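Side-chain contacts in metagenomic carboxyl esterase MGS0156 (Uncultured organism, PDB 5D8M), which probably hydrolyses carboxylic esters, using an alpha/beta-hydrolase fold built on a parallel beta-sheet flanked by helices: residues A[134-139]-A[165-170]; A[155-160]-A[301-306]; A[160-165]-A[228-233]; A[237-240]-A[244-247]. All coordinates share one frame; numbering follows the deposited sequence. Where two conformers were deposited one is given.

Interaction 1 of 4, residues A[134-139]-A[165-170]; sequences RNAAII and LEALVS
Ala136 and Ala167 face each other where two helices of the alpha/beta-hydrolase fold run close together: helix 132-143, which precedes strand 151-157, and helix 159-170, which follows that strand. Both CB atoms are directed toward the partner helix and pass beside each other at 3.7 Å, their bonds from CA running in opposite senses. The CA atoms of the same pair are 4.5 Å apart, a close approach made possible by small side chains on both helices. The contact is van der Waals in character, and its residues are buried.

Flanking side chains are turned so as to frame this pair. Ile139, one turn on from Ala136, also starts toward helix 159-170. Its CG1 branch is anti to the carbonyl carbon (chi1 -65°), which carries CD1 onto Asp163 and Val164, while CG2 faces the Ala167 methyl at a looser 4.6 Å. Glu166 brings its CB within 4.5 Å of Ala136 CB, but its carboxylate heads for helix 227-236, where OE2 forms a salt bridge with Arg230. The amide of Asn135 adds a polar tie between the two helices: its ND2 bonds to OD2 of Asp163, a turn earlier than Ala167 on helix 159-170, and its OD1 accepts from Gly127 N.

The two methyls are not seated alike. Ala167 CB approaches the backbone of the other helix at Ala136 O, 3.8 Å away, whereas Ala136 CB rests against the peptide joining Glu166 to Ala167, equally far from Ala167 N and Ala167 CA at 3.7 Å.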
loop_
_atom_site.group_PDB
_atom_site.type_symbol
_atom_site.label_atom_id
_atom_site.label_comp_id
_atom_site.label_asym_id
_atom_site.label_seq_id
_atom_site.Cartn_x
_atom_site.Cartn_y
_atom_site.Cartn_z
ATOM N N ARG A 134 -16.734 -7.333 0.608
ATOM C CA ARG A 134 -16.636 -8.549 -0.170
ATOM C C ARG A 134 -15.178 -9.074 -0.216
ATOM O O ARG A 134 -14.933 -10.281 -0.094
ATOM C CB ARG A 134 -17.180 -8.314 -1.576
ATOM C CG ARG A 134 -17.280 -9.601 -2.375
ATOM C CD ARG A 134 -18.084 -9.419 -3.645
ATOM N NE ARG A 134 -18.423 -10.704 -4.262
ATOM C CZ ARG A 134 -19.158 -10.815 -5.366
ATOM N NH1 ARG A 134 -19.603 -9.722 -5.972
ATOM N NH2 ARG A 134 -19.443 -12.011 -5.864
ATOM N N ASN A 135 -14.213 -8.169 -0.353
ATOM C CA ASN A 135 -12.806 -8.577 -0.399
ATOM C C ASN A 135 -12.282 -9.008 0.962
ATOM O O ASN A 135 -11.429 -9.887 1.050
ATOM C CB ASN A 135 -11.936 -7.451 -0.960
ATOM C CG ASN A 135 -12.038 -7.355 -2.462
ATOM O OD1 ASN A 135 -12.573 -8.247 -3.105
ATOM N ND2 ASN A 135 -11.504 -6.291 -3.031
ATOM N N ALA A 136 -12.785 -8.377 2.014
ATOM C CA ALA A 136 -12.446 -8.762 3.384
ATOM C C ALA A 136 -12.804 -10.225 3.649
ATOM O O ALA A 136 -12.069 -10.932 4.338
ATOM C CB ALA A 136 -13.157 -7.853 4.382
ATOM N N ALA A 137 -13.936 -10.682 3.116
ATOM C CA ALA A 137 -14.310 -12.077 3.313
ATOM C C ALA A 137 -13.359 -13.020 2.562
ATOM O O ALA A 137 -13.040 -14.114 3.040
ATOM C CB ALA A 137 -15.766 -12.309 2.895
ATOM N N ILE A 138 -12.912 -12.601 1.383
ATOM C CA ILE A 138 -11.941 -13.372 0.613
ATOM C C ILE A 138 -10.646 -13.549 1.414
ATOM O O ILE A 138 -10.103 -14.659 1.525
ATOM C CB ILE A 138 -11.649 -12.678 -0.749
ATOM C CG1 ILE A 138 -12.885 -12.811 -1.636
ATOM C CG2 ILE A 138 -10.391 -13.269 -1.417
ATOM C CD1 ILE A 138 -12.855 -11.963 -2.940
ATOM N N ILE A 139 -10.183 -12.445 1.989
ATOM C CA ILE A 139 -8.947 -12.425 2.754
ATOM C C ILE A 139 -9.073 -13.322 3.985
ATOM O O ILE A 139 -8.190 -14.150 4.274
ATOM C CB ILE A 139 -8.593 -10.982 3.155
ATOM C CG1 ILE A 139 -8.288 -10.161 1.892
ATOM C CG2 ILE A 139 -7.411 -10.973 4.097
ATOM C CD1 ILE A 139 -8.330 -8.648 2.127
ATOM N N LEU A 165 -7.926 -3.931 6.663
ATOM C CA LEU A 165 -8.407 -3.313 7.907
ATOM C C LEU A 165 -9.882 -3.656 8.165
ATOM O O LEU A 165 -10.274 -3.928 9.302
ATOM C CB LEU A 165 -8.228 -1.783 7.869
ATOM C CG LEU A 165 -6.782 -1.261 7.890
ATOM C CD1 LEU A 165 -6.708 0.287 8.056
ATOM C CD2 LEU A 165 -5.939 -1.979 8.967
ATOM N N GLU A 166 -10.703 -3.635 7.123
ATOM C CA GLU A 166 -12.099 -3.996 7.308
ATOM C C GLU A 166 -12.220 -5.460 7.730
ATOM O O GLU A 166 -13.071 -5.806 8.542
ATOM C CB GLU A 166 -12.911 -3.726 6.032
ATOM C CG GLU A 166 -12.945 -2.211 5.691
ATOM C CD GLU A 166 -14.219 -1.727 4.983
ATOM O OE1 GLU A 166 -15.135 -2.537 4.688
ATOM O OE2 GLU A 166 -14.297 -0.505 4.726
ATOM N N ALA A 167 -11.358 -6.310 7.183
ATOM C CA ALA A 167 -11.344 -7.722 7.574
ATOM C C ALA A 167 -10.978 -7.871 9.062
ATOM O O ALA A 167 -11.627 -8.602 9.807
ATOM C CB ALA A 167 -10.368 -8.501 6.691
ATOM N N LEU A 168 -9.952 -7.156 9.501
ATOM C CA LEU A 168 -9.496 -7.255 10.906
ATOM C C LEU A 168 -10.579 -6.795 11.871
ATOM O O LEU A 168 -10.755 -7.345 12.942
ATOM C CB LEU A 168 -8.218 -6.431 11.106
ATOM C CG LEU A 168 -7.026 -7.031 10.357
ATOM C CD1 LEU A 168 -5.829 -6.147 10.485
ATOM C CD2 LEU A 168 -6.709 -8.406 10.944
ATOM N N VAL A 169 -11.325 -5.784 11.464
ATOM C CA VAL A 169 -12.430 -5.298 12.260
ATOM C C VAL A 169 -13.618 -6.252 12.240
ATOM O O VAL A 169 -14.315 -6.402 13.239
ATOM C CB VAL A 169 -12.877 -3.901 11.778
ATOM C CG1 VAL A 169 -14.203 -3.507 12.420
ATOM C CG2 VAL A 169 -11.797 -2.871 12.115
ATOM N N SER A 170 -13.859 -6.901 11.108
ATOM C CA SER A 170 -15.019 -7.793 10.972
ATOM C C SER A 170 -14.811 -9.185 11.563
ATOM O O SER A 170 -15.764 -9.816 12.025
ATOM C CB SER A 170 -15.395 -7.948 9.498
ATOM O OG SER A 170 -15.844 -6.711 8.985
#

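Interaction 2 of 4, residues A[155-160]-A[301-306]; sequences VTHSKG and AVAMPF
Val302 opens the contact by bringing CG1 to 4.1 Å from His157 NE2; this methyl sits between the backbone N and the carbonyl carbon, and it meets the imidazole obliquely. Next, Ala303 makes the face contact, a CH-pi interaction in which CB lies 3.8 Å from the centroid of the His157 ring and 21° off its normal. Met304 (present as selenomethionine) follows with CG, again oblique, 4.0 Å from both CE1 and ND1 of His157. The imidazole reaches this row because its CG is anti to the backbone N (chi1 178°). Ser158 CB covers the opposite face, and NE2 is hydrogen-bonded to His299 O, which, with the packing on both faces, helps to hold the ring's rotation. Were His157 replaced by an alanine, the Ala303 methyl would probably lose the ring beneath it and His299 O its donor. Ser158, with a positive phi (57°) between strand and helix, fits a nucleophile elbow, consistent with a serine hydrolase; its weak bond to His299 NE2 is doubtful, since the serine has two conformers. Strand 151-157 pairs with strands 87-92 and 178-184, helix 159-170 leads away from the elbow, and helix 324-338 packs against Val302 and Pro305.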
loop_
_atom_site.group_PDB
_atom_site.type_symbol
_atom_site.label_atom_id
_atom_site.label_comp_id
_atom_site.label_asym_id
_atom_site.label_seq_id
_atom_site.Cartn_x
_atom_site.Cartn_y
_atom_site.Cartn_z
ATOM N N VAL A 155 1.137 -7.371 3.720
ATOM C CA VAL A 155 1.750 -6.274 2.993
ATOM C C VAL A 155 0.785 -5.902 1.891
ATOM O O VAL A 155 0.498 -6.715 1.010
ATOM C CB VAL A 155 3.116 -6.646 2.406
ATOM C CG1 VAL A 155 3.715 -5.449 1.690
ATOM C CG2 VAL A 155 4.055 -7.117 3.536
ATOM N N THR A 156 0.232 -4.699 1.992
ATOM C CA THR A 156 -0.943 -4.336 1.226
ATOM C C THR A 156 -0.635 -3.129 0.372
ATOM O O THR A 156 0.262 -2.350 0.707
ATOM C CB THR A 156 -2.147 -4.032 2.180
ATOM O OG1 THR A 156 -1.864 -2.874 2.987
ATOM C CG2 THR A 156 -2.380 -5.185 3.147
ATOM N N HIS A 157 -1.379 -2.964 -0.724
ATOM C CA HIS A 157 -1.190 -1.824 -1.610
ATOM C C HIS A 157 -2.548 -1.185 -1.902
ATOM O O HIS A 157 -3.539 -1.892 -2.156
ATOM C CB HIS A 157 -0.498 -2.270 -2.919
ATOM C CG HIS A 157 -0.296 -1.166 -3.920
ATOM N ND1 HIS A 157 -0.827 -1.211 -5.191
ATOM C CD2 HIS A 157 0.395 -0.004 -3.842
ATOM C CE1 HIS A 157 -0.466 -0.130 -5.857
ATOM N NE2 HIS A 157 0.282 0.617 -5.064
ATOM N N SER A 158 -2.584 0.146 -1.835
ATOM C CA SER A 158 -3.764 0.887 -2.258
ATOM C C SER A 158 -5.031 0.455 -1.497
ATOM O O SER A 158 -5.072 0.418 -0.276
ATOM C CB SER A 158 -3.941 0.699 -3.762
ATOM O OG SER A 158 -4.922 1.568 -4.294
ATOM N N LYS A 159 -6.061 0.087 -2.252
ATOM C CA LYS A 159 -7.314 -0.364 -1.634
ATOM C C LYS A 159 -7.141 -1.656 -0.805
ATOM O O LYS A 159 -7.945 -1.961 0.093
ATOM C CB LYS A 159 -8.389 -0.561 -2.717
ATOM C CG LYS A 159 -9.774 -0.939 -2.152
ATOM C CD LYS A 159 -10.860 -0.883 -3.225
ATOM C CE LYS A 159 -12.097 -1.674 -2.790
ATOM N NZ LYS A 159 -11.778 -3.163 -2.720
ATOM N N GLY A 160 -6.100 -2.425 -1.112
ATOM C CA GLY A 160 -5.838 -3.656 -0.370
ATOM C C GLY A 160 -5.657 -3.422 1.114
ATOM O O GLY A 160 -6.016 -4.261 1.957
ATOM N N ALA A 301 4.662 2.368 -9.244
ATOM C CA ALA A 301 6.072 1.965 -9.168
ATOM C C ALA A 301 6.436 1.359 -7.814
ATOM O O ALA A 301 7.273 0.468 -7.721
ATOM C CB ALA A 301 6.977 3.158 -9.468
ATOM N N VAL A 302 5.812 1.836 -6.748
ATOM C CA VAL A 302 6.214 1.376 -5.420
ATOM C C VAL A 302 5.865 -0.108 -5.192
ATOM O O VAL A 302 6.441 -0.749 -4.312
ATOM C CB VAL A 302 5.581 2.299 -4.326
ATOM C CG1 VAL A 302 4.047 2.064 -4.209
ATOM C CG2 VAL A 302 6.293 2.122 -2.981
ATOM N N ALA A 303 4.993 -0.703 -6.013
ATOM C CA ALA A 303 4.497 -2.035 -5.669
ATOM C C ALA A 303 4.080 -2.950 -6.818
ATOM O O ALA A 303 4.036 -4.159 -6.634
ATOM C CB ALA A 303 3.309 -1.894 -4.699
HETATM N N MSE A 304 3.732 -2.383 -7.975
HETATM C CA MSE A 304 3.185 -3.152 -9.094
HETATM C C MSE A 304 4.111 -3.072 -10.294
HETATM O O MSE A 304 4.137 -2.040 -10.977
HETATM C CB MSE A 304 1.786 -2.626 -9.497
HETATM C CG MSE A 304 0.696 -2.905 -8.478
HETATM SE SE MSE A 304 -0.022 -4.696 -8.687
HETATM C CE MSE A 304 -1.088 -4.475 -10.306
ATOM N N PRO A 305 4.855 -4.158 -10.574
ATOM C CA PRO A 305 5.741 -4.185 -11.732
ATOM C C PRO A 305 4.971 -4.368 -13.048
ATOM O O PRO A 305 4.119 -5.251 -13.149
ATOM C CB PRO A 305 6.639 -5.403 -11.462
ATOM C CG PRO A 305 5.772 -6.327 -10.625
ATOM C CD PRO A 305 4.927 -5.405 -9.779
ATOM N N PHE A 306 5.286 -3.537 -14.039
ATOM C CA PHE A 306 4.797 -3.705 -15.398
ATOM C C PHE A 306 6.017 -3.829 -16.306
ATOM O O PHE A 306 6.827 -2.905 -16.375
ATOM C CB PHE A 306 3.935 -2.507 -15.847
ATOM C CG PHE A 306 2.600 -2.409 -15.168
ATOM C CD1 PHE A 306 2.484 -1.834 -13.921
ATOM C CD2 PHE A 306 1.448 -2.867 -15.807
ATOM C CE1 PHE A 306 1.245 -1.744 -13.295
ATOM C CE2 PHE A 306 0.212 -2.771 -15.193
ATOM C CZ PHE A 306 0.119 -2.222 -13.925
#

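Interaction 3 of 4, residues A[160-165]-A[228-233]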
loop_
_atom_site.group_PDB
_atom_site.type_symbol
_atom_site.label_atom_id
_atom_site.label_comp_id
_atom_site.label_asym_id
_atom_site.label_seq_id
_atom_site.Cartn_x
_atom_site.Cartn_y
_atom_site.Cartn_z
ATOM N N GLY A 160 -6.100 -2.425 -1.112
ATOM C CA GLY A 160 -5.838 -3.656 -0.370
ATOM C C GLY A 160 -5.657 -3.422 1.114
ATOM O O GLY A 160 -6.016 -4.261 1.957
ATOM N N ALA A 161 -5.098 -2.261 1.446
ATOM C CA ALA A 161 -4.875 -1.922 2.840
ATOM C C ALA A 161 -6.183 -1.821 3.600
ATOM O O ALA A 161 -6.273 -2.263 4.735
ATOM C CB ALA A 161 -4.091 -0.596 2.951
ATOM N N VAL A 162 -7.208 -1.248 2.984
ATOM C CA VAL A 162 -8.442 -1.073 3.728
ATOM C C VAL A 162 -9.345 -2.280 3.571
ATOM O O VAL A 162 -10.146 -2.528 4.458
ATOM C CB VAL A 162 -9.168 0.218 3.328
ATOM C CG1 VAL A 162 -8.284 1.410 3.731
ATOM C CG2 VAL A 162 -9.444 0.260 1.850
ATOM N N ASP A 163 -9.169 -3.060 2.500
ATOM C CA ASP A 163 -9.742 -4.406 2.449
ATOM C C ASP A 163 -9.287 -5.187 3.712
ATOM O O ASP A 163 -10.090 -5.810 4.394
ATOM C CB ASP A 163 -9.303 -5.164 1.183
ATOM C CG ASP A 163 -9.941 -4.638 -0.113
ATOM O OD1 ASP A 163 -10.882 -3.792 -0.083
ATOM O OD2 ASP A 163 -9.484 -5.107 -1.191
ATOM N N VAL A 164 -7.997 -5.118 4.045
ATOM C CA VAL A 164 -7.466 -5.857 5.198
ATOM C C VAL A 164 -7.943 -5.260 6.530
ATOM O O VAL A 164 -8.355 -6.003 7.424
ATOM C CB VAL A 164 -5.910 -5.921 5.160
ATOM C CG1 VAL A 164 -5.335 -6.425 6.485
ATOM C CG2 VAL A 164 -5.446 -6.856 4.032
ATOM N N LEU A 165 -7.926 -3.931 6.663
ATOM C CA LEU A 165 -8.407 -3.313 7.907
ATOM C C LEU A 165 -9.882 -3.656 8.165
ATOM O O LEU A 165 -10.274 -3.928 9.302
ATOM C CB LEU A 165 -8.228 -1.783 7.869
ATOM C CG LEU A 165 -6.782 -1.261 7.890
ATOM C CD1 LEU A 165 -6.708 0.287 8.056
ATOM C CD2 LEU A 165 -5.939 -1.979 8.967
ATOM N N ALA A 228 -15.228 10.376 2.833
ATOM C CA ALA A 228 -16.271 10.357 3.854
ATOM C C ALA A 228 -16.454 8.942 4.431
ATOM O O ALA A 228 -16.498 8.738 5.637
ATOM C CB ALA A 228 -17.578 10.875 3.278
ATOM N N TYR A 229 -16.517 7.955 3.557
ATOM C CA TYR A 229 -16.681 6.584 4.001
ATOM C C TYR A 229 -15.496 6.080 4.833
ATOM O O TYR A 229 -15.666 5.499 5.905
ATOM C CB TYR A 229 -16.881 5.693 2.790
ATOM C CG TYR A 229 -17.277 4.284 3.142
ATOM C CD1 TYR A 229 -18.611 3.958 3.369
ATOM C CD2 TYR A 229 -16.326 3.281 3.234
ATOM C CE1 TYR A 229 -18.982 2.663 3.684
ATOM C CE2 TYR A 229 -16.684 1.993 3.543
ATOM C CZ TYR A 229 -18.010 1.681 3.762
ATOM O OH TYR A 229 -18.361 0.384 4.074
ATOM N N ARG A 230 -14.294 6.296 4.321
ATOM C CA ARG A 230 -13.076 5.834 4.968
ATOM C C ARG A 230 -12.808 6.538 6.319
ATOM O O ARG A 230 -12.362 5.894 7.256
ATOM C CB ARG A 230 -11.883 6.019 4.018
ATOM C CG ARG A 230 -11.926 5.091 2.780
ATOM C CD ARG A 230 -11.076 3.798 2.941
ATOM N NE ARG A 230 -11.383 3.061 4.168
ATOM C CZ ARG A 230 -12.266 2.068 4.265
ATOM N NH1 ARG A 230 -12.930 1.628 3.195
ATOM N NH2 ARG A 230 -12.450 1.465 5.426
ATOM N N LEU A 231 -13.075 7.838 6.404
ATOM C CA LEU A 231 -12.918 8.578 7.668
ATOM C C LEU A 231 -13.942 8.120 8.708
ATOM O O LEU A 231 -13.626 7.995 9.885
ATOM C CB LEU A 231 -13.058 10.080 7.443
ATOM C CG LEU A 231 -11.820 10.710 6.796
ATOM C CD1 LEU A 231 -12.065 12.167 6.506
ATOM C CD2 LEU A 231 -10.597 10.529 7.679
ATOM N N ARG A 232 -15.160 7.863 8.254
ATOM C CA ARG A 232 -16.213 7.355 9.118
ATOM C C ARG A 232 -15.861 5.964 9.687
ATOM O O ARG A 232 -16.123 5.676 10.860
ATOM C CB ARG A 232 -17.537 7.309 8.346
ATOM C CG ARG A 232 -18.565 6.376 8.937
ATOM C CD ARG A 232 -19.768 7.109 9.407
ATOM N NE ARG A 232 -20.527 7.688 8.305
ATOM C CZ ARG A 232 -21.706 8.290 8.459
ATOM N NH1 ARG A 232 -22.251 8.385 9.664
ATOM N NH2 ARG A 232 -22.335 8.801 7.411
ATOM N N PHE A 233 -15.271 5.110 8.857
ATOM C CA PHE A 233 -14.805 3.804 9.312
ATOM C C PHE A 233 -13.832 3.955 10.466
ATOM O O PHE A 233 -13.944 3.252 11.464
ATOM C CB PHE A 233 -14.128 3.038 8.182
ATOM C CG PHE A 233 -13.461 1.763 8.619
ATOM C CD1 PHE A 233 -14.201 0.614 8.811
ATOM C CD2 PHE A 233 -12.082 1.704 8.796
ATOM C CE1 PHE A 233 -13.581 -0.587 9.182
ATOM C CE2 PHE A 233 -11.469 0.512 9.168
ATOM C CZ PHE A 233 -12.213 -0.625 9.346
#
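Bends at chi2 (-97°) and chi3 (52°) fold Arg230 so that its guanidinium faces Val162, although the side chain does not leave the backbone in that direction. Phe233, one turn later, is set differently: its CG lies anti to the backbone N (chi1 172°), which puts the ring rim against Leu165.

Val162 approaches from the opposite direction and covers one face of the guanidinium, its CB 3.6 Å above the plane and over the centre. The closest pair is Val162 CG1 and Arg230 NE at 3.5 Å. Phe233 meets helix 159-170 with its rim: CZ is 3.8 Å from Leu165 O, which lies at the ring edge near its plane, and CE2 is 4.2 Å from Leu165 CB. Within helix 227-236 the two key groups also brace each other. Arg230 NH2 stands 3.3 Å above the Phe233 ring, offset toward the rim, while Phe233 CD2 lies in the guanidinium plane.

Helix 227-236 is thereby packed on the helix that leaves the probable nucleophile elbow. The valine touches the face of the guanidinium, where no N-H points; NH2 forms a salt bridge with Glu166 OE2, which lies in the guanidinium plane, and NH1 donates to Ser224 O. This division of labour lets a buried arginine pack against a hydrocarbon surface with its charge matched, and the nearby carboxylate would be expected to favour the protonated form.

Interaction 4 of 4, residues A[237-240]-A[244-247]; sequences HRLP and RYYS
The phenol of Tyr245 donates to the carbonyl of Pro240 through a short hydrogen bond, OH to O 2.7 Å, with the carbonyl oxygen at the edge of the ring, near its plane. The C=O...donor angle is 127°, and the hydroxyl lies in the carbonyl plane on a lone pair, a favourable approach to the acceptor. Pro240 also packs its ring against the hydroxyl: CD comes to 3.3 Å from Tyr245 OH, and the two side chains cross at about a right angle. The proline nitrogen is nearby as well but has no hydrogen to share.

Leu239 supplies the other wall. Its CB is 3.5 Å from Tyr245 OH and 3.8 Å from Tyr245 CZ, while CD1 covers one face, 4.3 Å above the ring plane and over its centre. Tyr245 CG is anti to the carbonyl carbon (chi1 -54°), which sends the phenol to this Leu239-Pro240 link.

In the alpha/beta-hydrolase fold these residues form a helix-to-strand connection, in which the chain leaves helix 227-236 at His237 and enters the parallel sheet at Arg244. The bond closes that short link across a few residues. A phenylalanine in place of Tyr245 would probably leave the Pro240 carbonyl without its donor and take away the hydroxyl against which Leu239 CB and Pro240 CD pack.

Farther out, the tyrosine is positioned by its strand and by helix 159-170, which packs on the sheet here. Its backbone pairs with Thr290, and its ring touches Val181 of strand 178-184 and Ile286. Leu165 of helix 159-170 packs on the same ring, and Leu168 of that helix meets Pro240.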
loop_
_atom_site.group_PDB
_atom_site.type_symbol
_atom_site.label_atom_id
_atom_site.label_comp_id
_atom_site.label_asym_id
_atom_site.label_seq_id
_atom_site.Cartn_x
_atom_site.Cartn_y
_atom_site.Cartn_z
ATOM N N HIS A 237 -14.660 2.556 14.286
ATOM C CA HIS A 237 -14.095 1.263 14.662
ATOM C C HIS A 237 -12.650 1.378 15.093
ATOM O O HIS A 237 -11.798 1.774 14.312
ATOM C CB HIS A 237 -14.193 0.260 13.491
ATOM C CG HIS A 237 -15.582 0.089 12.967
ATOM N ND1 HIS A 237 -16.524 -0.688 13.601
ATOM C CD2 HIS A 237 -16.199 0.622 11.889
ATOM C CE1 HIS A 237 -17.661 -0.634 12.934
ATOM N NE2 HIS A 237 -17.492 0.152 11.886
ATOM N N ARG A 238 -12.370 1.000 16.330
ATOM C CA ARG A 238 -11.002 0.821 16.765
ATOM C C ARG A 238 -10.318 -0.268 15.939
ATOM O O ARG A 238 -10.898 -1.323 15.699
ATOM C CB ARG A 238 -10.959 0.450 18.248
ATOM C CG ARG A 238 -10.686 1.608 19.156
ATOM N N LEU A 239 -9.089 -0.026 15.500
ATOM C CA LEU A 239 -8.333 -1.099 14.867
ATOM C C LEU A 239 -7.869 -2.036 15.974
ATOM O O LEU A 239 -7.549 -1.572 17.063
ATOM C CB LEU A 239 -7.156 -0.552 14.077
ATOM C CG LEU A 239 -7.525 0.433 12.964
ATOM C CD1 LEU A 239 -6.264 0.886 12.264
ATOM C CD2 LEU A 239 -8.480 -0.231 11.953
ATOM N N PRO A 240 -7.874 -3.359 15.723
ATOM C CA PRO A 240 -7.459 -4.294 16.786
ATOM C C PRO A 240 -6.070 -3.966 17.327
ATOM O O PRO A 240 -5.133 -3.876 16.545
ATOM C CB PRO A 240 -7.461 -5.657 16.084
ATOM C CG PRO A 240 -8.498 -5.506 14.996
ATOM C CD PRO A 240 -8.423 -4.057 14.546
ATOM N N ARG A 244 0.116 -5.039 14.937
ATOM C CA ARG A 244 0.949 -3.855 14.731
ATOM C C ARG A 244 0.751 -3.297 13.320
ATOM O O ARG A 244 0.682 -4.057 12.361
ATOM C CB ARG A 244 2.411 -4.188 14.960
ATOM C CG ARG A 244 2.661 -4.915 16.273
ATOM C CD ARG A 244 2.981 -3.972 17.380
ATOM N NE ARG A 244 4.425 -3.948 17.608
ATOM C CZ ARG A 244 5.085 -4.800 18.392
ATOM N NH1 ARG A 244 4.439 -5.756 19.059
ATOM N NH2 ARG A 244 6.401 -4.686 18.511
ATOM N N TYR A 245 0.680 -1.973 13.197
ATOM C CA TYR A 245 0.452 -1.346 11.899
ATOM C C TYR A 245 1.660 -0.519 11.479
ATOM O O TYR A 245 2.306 0.137 12.312
ATOM C CB TYR A 245 -0.816 -0.477 11.945
ATOM C CG TYR A 245 -2.009 -1.262 12.438
ATOM C CD1 TYR A 245 -2.753 -2.048 11.569
ATOM C CD2 TYR A 245 -2.371 -1.249 13.779
ATOM C CE1 TYR A 245 -3.829 -2.789 12.023
ATOM C CE2 TYR A 245 -3.444 -1.985 14.240
ATOM C CZ TYR A 245 -4.172 -2.754 13.361
ATOM O OH TYR A 245 -5.258 -3.489 13.835
ATOM N N TYR A 246 1.957 -0.563 10.186
ATOM C CA TYR A 246 3.094 0.144 9.625
ATOM C C TYR A 246 2.688 0.751 8.303
ATOM O O TYR A 246 1.922 0.139 7.554
ATOM C CB TYR A 246 4.291 -0.800 9.409
ATOM C CG TYR A 246 4.652 -1.651 10.618
ATOM C CD1 TYR A 246 3.993 -2.850 10.865
ATOM C CD2 TYR A 246 5.674 -1.269 11.481
ATOM C CE1 TYR A 246 4.331 -3.651 11.971
ATOM C CE2 TYR A 246 6.022 -2.056 12.576
ATOM C CZ TYR A 246 5.341 -3.239 12.814
ATOM O OH TYR A 246 5.684 -4.023 13.868
ATOM N N SER A 247 3.211 1.935 7.986
ATOM C CA SER A 247 2.796 2.586 6.744
ATOM C C SER A 247 3.980 3.201 6.001
ATOM O O SER A 247 4.881 3.806 6.622
ATOM C CB SER A 247 1.754 3.683 7.031
ATOM O OG SER A 247 0.605 3.158 7.702
#

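In the fold
Helix 159-170 takes part in interactions 1, 2 and 3 and touches interaction 4. Interactions 1 and 3 have centres 10 Å apart; the salt bridge from Glu166 OE2 to Arg230 NH2 (2.8 Å) ties helix 227-236 to this helix, while helix 132-143 packs on it through interaction 1 and the Asn135-Asp163 bond. Leu165, which contacts Phe233 in interaction 3, also reaches interaction 4, its CD2 lying 3.8 Å from Tyr245 CE1. Interaction 2 lies deepest, about 5 Å from the chain's centre and beside the probable nucleophile, Ser158. Its centre is about 18 Å from that of interaction 1 and 19 Å from that of interaction 4, which places those two contacts in the surrounding scaffold.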